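Local coordinates for putative uncharacterized protein (Ustilago maydis, PDB 4GNX) that binds single-stranded DNA as a subunit of replication protein A, probably the large one, through OB-fold domains, at residues F121-S129 with V168-K176; K205-S215 with G262-E271. One frame throughout, in Å; residues are numbered along the deposited sequence.

Interaction 1: residues F121-S129 with V168-K176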
loop_
_atom_site.group_PDB
_atom_site.type_symbol
_atom_site.label_atom_id
_atom_site.label_comp_id
_atom_site.label_asym_id
_atom_site.label_seq_id
_atom_site.Cartn_x
_atom_site.Cartn_y
_atom_site.Cartn_z
ATOM N N PHE C 121 19.765 -0.002 18.498
ATOM C CA PHE C 121 19.377 1.356 18.815
ATOM C C PHE C 121 19.712 2.367 17.742
ATOM O O PHE C 121 20.794 2.356 17.158
ATOM C CB PHE C 121 19.981 1.799 20.136
ATOM C CG PHE C 121 19.306 1.214 21.326
ATOM C CD1 PHE C 121 17.936 1.326 21.484
ATOM C CD2 PHE C 121 20.040 0.561 22.298
ATOM C CE1 PHE C 121 17.302 0.789 22.590
ATOM C CE2 PHE C 121 19.417 0.026 23.411
ATOM C CZ PHE C 121 18.045 0.140 23.558
ATOM N N VAL C 122 18.756 3.248 17.507
ATOM C CA VAL C 122 18.935 4.387 16.636
ATOM C C VAL C 122 18.975 5.618 17.538
ATOM O O VAL C 122 18.051 5.843 18.334
ATOM C CB VAL C 122 17.762 4.495 15.633
ATOM C CG1 VAL C 122 17.930 5.702 14.721
ATOM C CG2 VAL C 122 17.628 3.217 14.817
ATOM N N ARG C 123 20.056 6.394 17.435
ATOM C CA ARG C 123 20.170 7.639 18.190
ATOM C C ARG C 123 19.140 8.621 17.655
ATOM O O ARG C 123 18.880 8.647 16.454
ATOM C CB ARG C 123 21.580 8.235 18.095
ATOM C CG ARG C 123 22.711 7.223 18.224
ATOM C CD ARG C 123 23.784 7.634 19.233
ATOM N NE ARG C 123 23.243 7.753 20.590
ATOM C CZ ARG C 123 22.815 6.735 21.340
ATOM N NH1 ARG C 123 22.850 5.483 20.886
ATOM N NH2 ARG C 123 22.337 6.972 22.559
ATOM N N ILE C 124 18.549 9.411 18.550
ATOM C CA ILE C 124 17.504 10.393 18.198
ATOM C C ILE C 124 17.857 11.281 16.982
ATOM O O ILE C 124 16.985 11.595 16.165
ATOM C CB ILE C 124 17.129 11.301 19.402
ATOM C CG1 ILE C 124 16.969 10.499 20.706
ATOM C CG2 ILE C 124 15.907 12.157 19.096
ATOM C CD1 ILE C 124 15.815 9.535 20.738
ATOM N N ASN C 125 19.123 11.686 16.862
ATOM C CA ASN C 125 19.557 12.479 15.707
ATOM C C ASN C 125 19.599 11.708 14.375
ATOM O O ASN C 125 19.624 12.312 13.305
ATOM C CB ASN C 125 20.891 13.202 15.984
ATOM C CG ASN C 125 21.889 12.342 16.739
ATOM O OD1 ASN C 125 21.607 11.851 17.835
ATOM N ND2 ASN C 125 23.066 12.166 16.158
ATOM N N GLU C 126 19.581 10.379 14.444
ATOM C CA GLU C 126 19.695 9.537 13.246
ATOM C C GLU C 126 18.330 9.149 12.657
ATOM O O GLU C 126 18.241 8.682 11.516
ATOM C CB GLU C 126 20.523 8.286 13.559
ATOM C CG GLU C 126 21.739 8.561 14.441
ATOM C CD GLU C 126 22.781 7.450 14.425
ATOM O OE1 GLU C 126 22.419 6.278 14.709
ATOM O OE2 GLU C 126 23.971 7.757 14.150
ATOM N N LEU C 127 17.274 9.369 13.441
ATOM C CA LEU C 127 15.910 8.971 13.087
ATOM C C LEU C 127 15.442 9.523 11.765
ATOM O O LEU C 127 14.619 8.911 11.095
ATOM C CB LEU C 127 14.923 9.419 14.162
ATOM C CG LEU C 127 14.977 8.729 15.524
ATOM C CD1 LEU C 127 14.253 9.570 16.563
ATOM C CD2 LEU C 127 14.395 7.323 15.471
ATOM N N GLU C 128 15.951 10.690 11.396
ATOM C CA GLU C 128 15.529 11.316 10.156
ATOM C C GLU C 128 15.970 10.508 8.936
ATOM O O GLU C 128 15.483 10.736 7.833
ATOM C CB GLU C 128 15.979 12.780 10.084
ATOM C CG GLU C 128 17.407 13.049 10.552
ATOM C CD GLU C 128 17.763 14.535 10.557
ATOM O OE1 GLU C 128 16.909 15.367 10.945
ATOM O OE2 GLU C 128 18.905 14.876 10.181
ATOM N N SER C 129 16.865 9.545 9.152
ATOM C CA SER C 129 17.303 8.630 8.088
ATOM C C SER C 129 16.439 7.355 7.979
ATOM O O SER C 129 16.439 6.687 6.947
ATOM C CB SER C 129 18.786 8.271 8.254
ATOM O OG SER C 129 18.983 7.456 9.397
ATOM N N VAL C 168 15.277 12.335 24.903
ATOM C CA VAL C 168 16.482 13.108 24.600
ATOM C C VAL C 168 17.718 12.198 24.647
ATOM O O VAL C 168 17.799 11.300 25.492
ATOM C CB VAL C 168 16.634 14.272 25.611
ATOM C CG1 VAL C 168 18.065 14.764 25.681
ATOM C CG2 VAL C 168 15.701 15.421 25.265
ATOM N N ASP C 169 18.664 12.416 23.733
ATOM C CA ASP C 169 19.979 11.777 23.844
ATOM C C ASP C 169 21.175 12.708 23.555
ATOM O O ASP C 169 20.998 13.900 23.279
ATOM C CB ASP C 169 20.041 10.460 23.040
ATOM C CG ASP C 169 20.237 10.666 21.531
ATOM O OD1 ASP C 169 20.574 11.783 21.078
ATOM O OD2 ASP C 169 20.051 9.677 20.788
ATOM N N GLN C 170 22.382 12.143 23.627
ATOM C CA GLN C 170 23.641 12.877 23.428
ATOM C C GLN C 170 23.607 13.750 22.178
ATOM O O GLN C 170 24.334 14.738 22.086
ATOM C CB GLN C 170 24.838 11.916 23.339
ATOM C CG GLN C 170 24.889 10.825 24.404
ATOM C CD GLN C 170 24.099 9.568 24.035
ATOM O OE1 GLN C 170 23.162 9.613 23.239
ATOM N NE2 GLN C 170 24.472 8.441 24.625
ATOM N N GLY C 171 22.759 13.376 21.219
ATOM C CA GLY C 171 22.599 14.130 19.983
ATOM C C GLY C 171 22.077 15.539 20.193
ATOM O O GLY C 171 22.112 16.352 19.269
ATOM N N ASN C 172 21.609 15.824 21.413
ATOM C CA ASN C 172 21.000 17.114 21.787
ATOM C C ASN C 172 19.696 17.411 21.049
ATOM O O ASN C 172 19.286 18.572 20.932
ATOM C CB ASN C 172 21.989 18.284 21.635
ATOM C CG ASN C 172 22.903 18.447 22.835
ATOM O OD1 ASN C 172 23.378 17.467 23.403
ATOM N ND2 ASN C 172 23.163 19.696 23.221
ATOM N N ARG C 173 19.054 16.356 20.551
ATOM C CA ARG C 173 17.777 16.481 19.862
ATOM C C ARG C 173 16.715 15.715 20.636
ATOM O O ARG C 173 16.978 14.622 21.152
ATOM C CB ARG C 173 17.878 15.972 18.422
ATOM C CG ARG C 173 18.776 16.813 17.525
ATOM C CD ARG C 173 18.406 16.700 16.051
ATOM N NE ARG C 173 17.084 17.268 15.779
ATOM C CZ ARG C 173 16.860 18.513 15.371
ATOM N NH1 ARG C 173 17.874 19.347 15.171
ATOM N NH2 ARG C 173 15.618 18.926 15.160
ATOM N N SER C 174 15.527 16.309 20.731
ATOM C CA SER C 174 14.399 15.696 21.423
ATOM C C SER C 174 13.314 15.285 20.437
ATOM O O SER C 174 13.137 15.925 19.395
ATOM C CB SER C 174 13.826 16.643 22.475
ATOM O OG SER C 174 12.944 17.587 21.894
ATOM N N VAL C 175 12.595 14.215 20.779
ATOM C CA VAL C 175 11.557 13.653 19.913
ATOM C C VAL C 175 10.335 13.255 20.742
ATOM O O VAL C 175 10.471 12.822 21.884
ATOM C CB VAL C 175 12.090 12.456 19.084
ATOM C CG1 VAL C 175 12.329 11.230 19.961
ATOM C CG2 VAL C 175 11.142 12.124 17.939
ATOM N N LYS C 176 9.146 13.422 20.176
ATOM C CA LYS C 176 7.924 13.019 20.867
ATOM C C LYS C 176 7.616 11.526 20.636
ATOM O O LYS C 176 7.836 10.990 19.543
ATOM C CB LYS C 176 6.732 13.893 20.451
ATOM C CG LYS C 176 6.719 15.333 20.964
ATOM C CD LYS C 176 7.072 16.322 19.858
ATOM C CE LYS C 176 6.230 17.601 19.906
ATOM N NZ LYS C 176 6.716 18.587 20.906
#
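The carboxylate of D169 meets the backbone of I124. D169 OD2 accepts from I124 N at 2.7 Å, with the N-H coming from above the carboxylate plane. With chi1 at 79°, D169 CG sits between its own backbone N and carbonyl carbon. The carboxylate then faces the loop 121-129, while I124 CG1 packs against it. The same OD2 forms a long salt bridge with R123 NE, at 3.7 Å. R123 does not aim a hydrogen at this oxygen, which stands off the guanidinium plane, so the attraction is one of charge. The other oxygen, D169 OD1, takes G171 N at 2.7 Å in an Asx turn. This sits on a type I beta turn from D169 to N172. D169 therefore fixes its own turn with one oxygen and the loop with the other.

Q170 follows, and its OE1 is held side-on by two nitrogens of R123. R123 NH2 lies 2.8 Å from Q170 OE1, in the carbonyl plane and on a lone pair. R123 NE also bonds to OE1, but from above that plane. The guanidinium and amide planes stand 72° apart.

The turn joins strands 159-168 and 174-180 of an OB-fold domain. The segment 121-129 leads into strand 135-152 of the same domain.

The CA atoms of the two segments are nearest at G171 and N125. N125 OD1 touches G171 CA at 3.3 Å. R173 runs its CD past N125 CB, and its guanidinium makes a cation-pi contact with Y250. Its carbonyl oxygen faces I124, with R173 O 3.4 Å from I124 CG2. V175 points from the strand toward the loop 121-129. V175 CG1 packs on I124 CG2 at 3.8 Å, and L127 CD1, from the 3-10 segment 127-129, also touches V175 CG1.

Interaction 2: residues K205-S215 with G262-E271. With nucleotides of chain G.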
loop_
_atom_site.group_PDB
_atom_site.type_symbol
_atom_site.label_atom_id
_atom_site.label_comp_id
_atom_site.label_asym_id
_atom_site.label_seq_id
_atom_site.Cartn_x
_atom_site.Cartn_y
_atom_site.Cartn_z
ATOM N N LYS C 205 7.080 2.584 16.166
ATOM C CA LYS C 205 6.731 3.114 14.844
ATOM C C LYS C 205 7.292 4.508 14.651
ATOM O O LYS C 205 7.158 5.356 15.526
ATOM C CB LYS C 205 5.218 3.140 14.625
ATOM C CG LYS C 205 4.839 3.372 13.163
ATOM C CD LYS C 205 3.356 3.670 12.952
ATOM C CE LYS C 205 2.889 4.902 13.721
ATOM N NZ LYS C 205 1.459 5.210 13.438
ATOM N N VAL C 206 7.921 4.733 13.496
ATOM C CA VAL C 206 8.412 6.060 13.112
ATOM C C VAL C 206 7.373 6.805 12.263
ATOM O O VAL C 206 7.076 6.409 11.129
ATOM C CB VAL C 206 9.743 5.969 12.338
ATOM C CG1 VAL C 206 10.156 7.335 11.797
ATOM C CG2 VAL C 206 10.835 5.373 13.217
ATOM N N GLY C 207 6.813 7.872 12.832
ATOM C CA GLY C 207 5.948 8.793 12.091
ATOM C C GLY C 207 6.718 10.033 11.662
ATOM O O GLY C 207 7.811 10.310 12.185
ATOM N N ASP C 208 6.155 10.778 10.713
ATOM C CA ASP C 208 6.829 11.951 10.177
ATOM C C ASP C 208 6.211 13.275 10.644
ATOM O O ASP C 208 6.591 14.350 10.175
ATOM C CB ASP C 208 6.902 11.871 8.651
ATOM C CG ASP C 208 5.604 12.253 7.982
ATOM O OD1 ASP C 208 5.663 12.740 6.832
ATOM O OD2 ASP C 208 4.530 12.083 8.598
ATOM N N PHE C 209 5.259 13.187 11.567
ATOM C CA PHE C 209 4.639 14.372 12.166
ATOM C C PHE C 209 5.689 15.149 12.971
ATOM O O PHE C 209 6.185 14.674 13.998
ATOM C CB PHE C 209 3.426 13.963 13.036
ATOM C CG PHE C 209 2.619 15.125 13.582
ATOM C CD1 PHE C 209 1.947 15.996 12.734
ATOM C CD2 PHE C 209 2.505 15.330 14.955
ATOM C CE1 PHE C 209 1.198 17.056 13.234
ATOM C CE2 PHE C 209 1.754 16.386 15.463
ATOM C CZ PHE C 209 1.100 17.248 14.603
ATOM N N GLY C 210 6.033 16.338 12.485
ATOM C CA GLY C 210 7.073 17.153 13.100
ATOM C C GLY C 210 8.433 16.629 12.689
ATOM O O GLY C 210 9.308 16.423 13.532
ATOM N N GLY C 211 8.594 16.400 11.386
ATOM C CA GLY C 211 9.831 15.863 10.820
ATOM C C GLY C 211 9.980 14.384 11.109
ATOM O O GLY C 211 10.001 13.562 10.181
ATOM N N ARG C 212 10.093 14.060 12.400
ATOM C CA ARG C 212 10.156 12.685 12.898
ATOM C C ARG C 212 9.547 12.598 14.291
ATOM O O ARG C 212 9.841 13.421 15.158
ATOM C CB ARG C 212 11.600 12.179 12.929
ATOM C CG ARG C 212 12.158 11.776 11.574
ATOM C CD ARG C 212 11.519 10.483 11.098
ATOM N NE ARG C 212 12.079 9.988 9.840
ATOM C CZ ARG C 212 11.668 10.357 8.632
ATOM N NH1 ARG C 212 10.695 11.246 8.492
ATOM N NH2 ARG C 212 12.243 9.840 7.562
ATOM N N SER C 213 8.684 11.604 14.485
ATOM C CA SER C 213 8.072 11.332 15.780
ATOM C C SER C 213 7.777 9.844 15.939
ATOM O O SER C 213 7.779 9.092 14.958
ATOM C CB SER C 213 6.800 12.161 15.973
ATOM O OG SER C 213 5.840 11.864 14.979
ATOM N N LEU C 214 7.534 9.431 17.182
ATOM C CA LEU C 214 7.412 8.016 17.524
ATOM C C LEU C 214 6.062 7.637 18.098
ATOM O O LEU C 214 5.385 8.449 18.732
ATOM C CB LEU C 214 8.513 7.602 18.492
ATOM C CG LEU C 214 9.932 7.811 17.981
ATOM C CD1 LEU C 214 10.944 7.553 19.094
ATOM C CD2 LEU C 214 10.212 6.955 16.758
ATOM N N SER C 215 5.683 6.390 17.857
ATOM C CA SER C 215 4.464 5.824 18.385
ATOM C C SER C 215 4.669 4.345 18.663
ATOM O O SER C 215 5.428 3.672 17.958
ATOM C CB SER C 215 3.324 6.001 17.390
ATOM O OG SER C 215 2.253 5.133 17.711
ATOM N N GLY C 262 0.045 20.740 20.170
ATOM C CA GLY C 262 -0.828 19.604 20.437
ATOM C C GLY C 262 -0.547 18.342 19.631
ATOM O O GLY C 262 0.378 18.303 18.815
ATOM N N GLY C 263 -1.415 17.345 19.811
ATOM C CA GLY C 263 -1.042 15.944 19.711
ATOM C C GLY C 263 -1.192 14.913 18.613
ATOM O O GLY C 263 -2.237 14.268 18.493
ATOM N N GLY C 264 -0.092 14.670 17.903
ATOM C CA GLY C 264 -0.009 13.561 16.956
ATOM C C GLY C 264 1.328 12.837 16.857
ATOM O O GLY C 264 1.710 12.406 15.767
ATOM N N ALA C 265 2.039 12.687 17.978
ATOM C CA ALA C 265 3.343 12.005 17.978
ATOM C C ALA C 265 3.240 10.599 17.407
ATOM O O ALA C 265 2.417 9.800 17.847
ATOM C CB ALA C 265 3.946 11.959 19.366
ATOM N N GLY C 266 4.076 10.323 16.409
ATOM C CA GLY C 266 4.102 9.039 15.735
ATOM C C GLY C 266 3.234 8.980 14.499
ATOM O O GLY C 266 3.389 8.071 13.679
ATOM N N ALA C 267 2.320 9.942 14.363
ATOM C CA ALA C 267 1.383 9.994 13.226
ATOM C C ALA C 267 2.023 10.447 11.917
ATOM O O ALA C 267 3.104 11.028 11.910
ATOM C CB ALA C 267 0.182 10.877 13.553
ATOM N N ASN C 268 1.346 10.162 10.811
ATOM C CA ASN C 268 1.729 10.690 9.511
ATOM C C ASN C 268 0.767 11.789 9.103
ATOM O O ASN C 268 -0.446 11.589 9.080
ATOM C CB ASN C 268 1.814 9.585 8.453
ATOM C CG ASN C 268 3.145 8.857 8.472
ATOM O OD1 ASN C 268 4.024 9.158 9.279
ATOM N ND2 ASN C 268 3.303 7.895 7.574
ATOM N N MET C 269 1.339 12.969 8.877
ATOM C CA MET C 269 0.654 14.179 8.395
ATOM C C MET C 269 0.032 13.955 7.026
ATOM O O MET C 269 0.517 14.483 6.028
ATOM C CB MET C 269 1.666 15.321 8.260
ATOM C CG MET C 269 2.275 15.819 9.554
ATOM S SD MET C 269 3.609 16.985 9.225
ATOM C CE MET C 269 3.515 18.075 10.655
ATOM N N ALA C 270 -1.045 13.184 6.980
ATOM C CA ALA C 270 -1.628 12.717 5.726
ATOM C C ALA C 270 -1.427 11.210 5.562
ATOM O O ALA C 270 -0.782 10.766 4.613
ATOM C CB ALA C 270 -1.071 13.480 4.524
ATOM N N GLU C 271 -1.991 10.437 6.491
ATOM C CA GLU C 271 -2.024 8.977 6.390
ATOM C C GLU C 271 -2.667 8.526 5.068
ATOM O O GLU C 271 -3.577 9.209 4.557
ATOM C CB GLU C 271 -2.810 8.400 7.568
ATOM C CG GLU C 271 -2.141 8.571 8.925
ATOM C CD GLU C 271 -1.017 7.574 9.150
ATOM O OE1 GLU C 271 -0.831 6.659 8.286
ATOM O OE2 GLU C 271 -0.322 7.706 10.193
ATOM P P DT G 7 -6.261 7.847 14.084
ATOM O OP1 DT G 7 -7.658 8.237 13.763
ATOM O OP2 DT G 7 -5.293 7.621 12.979
ATOM O "O5'" DT G 7 -5.649 8.902 15.110
ATOM C "C5'" DT G 7 -6.299 9.176 16.369
ATOM C "C4'" DT G 7 -5.611 10.311 17.095
ATOM O "O4'" DT G 7 -4.274 9.921 17.482
ATOM C "C3'" DT G 7 -5.443 11.603 16.301
ATOM O "O3'" DT G 7 -5.535 12.695 17.216
ATOM C "C2'" DT G 7 -4.039 11.482 15.735
ATOM C "C1'" DT G 7 -3.310 10.758 16.854
ATOM N N1 DT G 7 -2.174 9.903 16.453
ATOM C C2 DT G 7 -1.008 10.022 17.173
ATOM O O2 DT G 7 -0.866 10.820 18.082
ATOM N N3 DT G 7 -0.005 9.171 16.782
ATOM C C4 DT G 7 -0.057 8.222 15.780
ATOM O O4 DT G 7 0.928 7.530 15.542
ATOM C C5 DT G 7 -1.312 8.146 15.069
ATOM C C7 DT G 7 -1.455 7.159 13.955
ATOM C C6 DT G 7 -2.299 8.973 15.443
ATOM P P DT G 8 -6.244 14.053 16.760
ATOM O OP1 DT G 8 -6.650 14.789 17.985
ATOM O OP2 DT G 8 -7.268 13.738 15.724
ATOM O "O5'" DT G 8 -5.032 14.825 16.076
ATOM C "C5'" DT G 8 -4.148 15.648 16.853
ATOM C "C4'" DT G 8 -3.101 16.266 15.957
ATOM O "O4'" DT G 8 -2.282 15.219 15.386
ATOM C "C3'" DT G 8 -3.664 17.008 14.751
ATOM O "O3'" DT G 8 -4.184 18.308 15.074
ATOM C "C2'" DT G 8 -2.502 16.951 13.778
ATOM C "C1'" DT G 8 -1.950 15.551 14.035
ATOM N N1 DT G 8 -2.489 14.487 13.147
ATOM C C2 DT G 8 -1.639 13.910 12.228
ATOM O O2 DT G 8 -0.468 14.228 12.109
ATOM N N3 DT G 8 -2.213 12.937 11.448
ATOM C C4 DT G 8 -3.522 12.499 11.489
ATOM O O4 DT G 8 -3.894 11.614 10.723
ATOM C C5 DT G 8 -4.361 13.151 12.472
ATOM C C7 DT G 8 -5.795 12.742 12.586
ATOM C C6 DT G 8 -3.809 14.098 13.240
ATOM P P DT G 9 -3.332 19.644 15.293
ATOM O OP1 DT G 9 -2.158 19.306 16.143
ATOM O OP2 DT G 9 -4.307 20.665 15.754
ATOM O "O5'" DT G 9 -2.817 20.085 13.849
ATOM C "C5'" DT G 9 -1.900 21.186 13.683
ATOM C "C4'" DT G 9 -1.026 20.953 12.473
ATOM O "O4'" DT G 9 -1.173 19.578 12.039
ATOM C "C3'" DT G 9 -1.354 21.821 11.252
ATOM O "O3'" DT G 9 -0.153 22.228 10.574
ATOM C "C2'" DT G 9 -2.144 20.877 10.360
ATOM C "C1'" DT G 9 -1.446 19.561 10.648
ATOM N N1 DT G 9 -2.199 18.330 10.338
ATOM C C2 DT G 9 -1.603 17.429 9.487
ATOM O O2 DT G 9 -0.503 17.612 8.989
ATOM N N3 DT G 9 -2.346 16.302 9.233
ATOM C C4 DT G 9 -3.597 15.996 9.735
ATOM O O4 DT G 9 -4.143 14.942 9.417
ATOM C C5 DT G 9 -4.166 16.989 10.619
ATOM C C7 DT G 9 -5.519 16.745 11.210
ATOM C C6 DT G 9 -3.448 18.092 10.872
#
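S213 OG takes part in two hydrogen bonds, one as acceptor and one as donor. It accepts from G266 N at 2.7 Å, with an N-H...O angle of 156°. It also donates to the carbonyl of its own hairpin loop, S213 OG to F209 O at 3.0 Å, on a lone pair. The hydroxyl thus ties the loop 208-212 to the type II turn G264-A267.

F209 N bonds to A267 O at 3.1 Å, nearly along the C=O axis. Next to it, M269 N makes a weak bond to D208 OD2. G207 CA adds a CA-H...O contact to G266 O.

F209 is the main side chain of the contact. Its CG is anti to the backbone N (chi1 -174°), which carries the ring out of the hairpin, beside G264 and against the sugar of DT8 of chain G. M269 comes in at the ring edge, with M269 CG 3.2 Å from F209 CD1. The sulfur is oblique to the ring in a Met-aromatic contact. One ring face takes C1' of the DT8 sugar, and the O4' of DT9 of chain G lies at the edge.

The backbone of the loop 262-271 binds two bases. N3 of DT7 of chain G donates to A265 O at 2.7 Å, and N3 of DT8 of chain G donates to N268 O at 3.2 Å. A265 O also accepts from T178 OG1. At the neighbouring O4 of DT7 of chain G, on the same base edge, K205 NZ donates at 3.2 Å. K205 NZ also forms a salt bridge with a DNA phosphate. A267 CB packs against the DT7 base.

The arrangement is a single-stranded DNA site, built from a beta hairpin of an OB fold and the loop between helices 229-242 and 275-280.

How the interactions relate
The centres of the two interactions lie about 14 Å apart, and both involve the same OB-fold domain. They come in series along the chain: both segments of interaction 1 precede those of interaction 2. Both reach one sheet, where strand 174-180 of interaction 1 runs parallel to strand 213-217 of interaction 2. K176 O and L214 N are probably hydrogen-bonded across these strands. A second link is a probable bond from R212 NE to L127 O. The roles differ. Interaction 1 packs the loop before strand 135-152 on the domain, about 9 Å from the DNA at the nearest atoms. Interaction 2 joins the hairpin to the loop between helices 229-242 and 275-280, which leads toward the C-terminal domain, and touches the DNA directly.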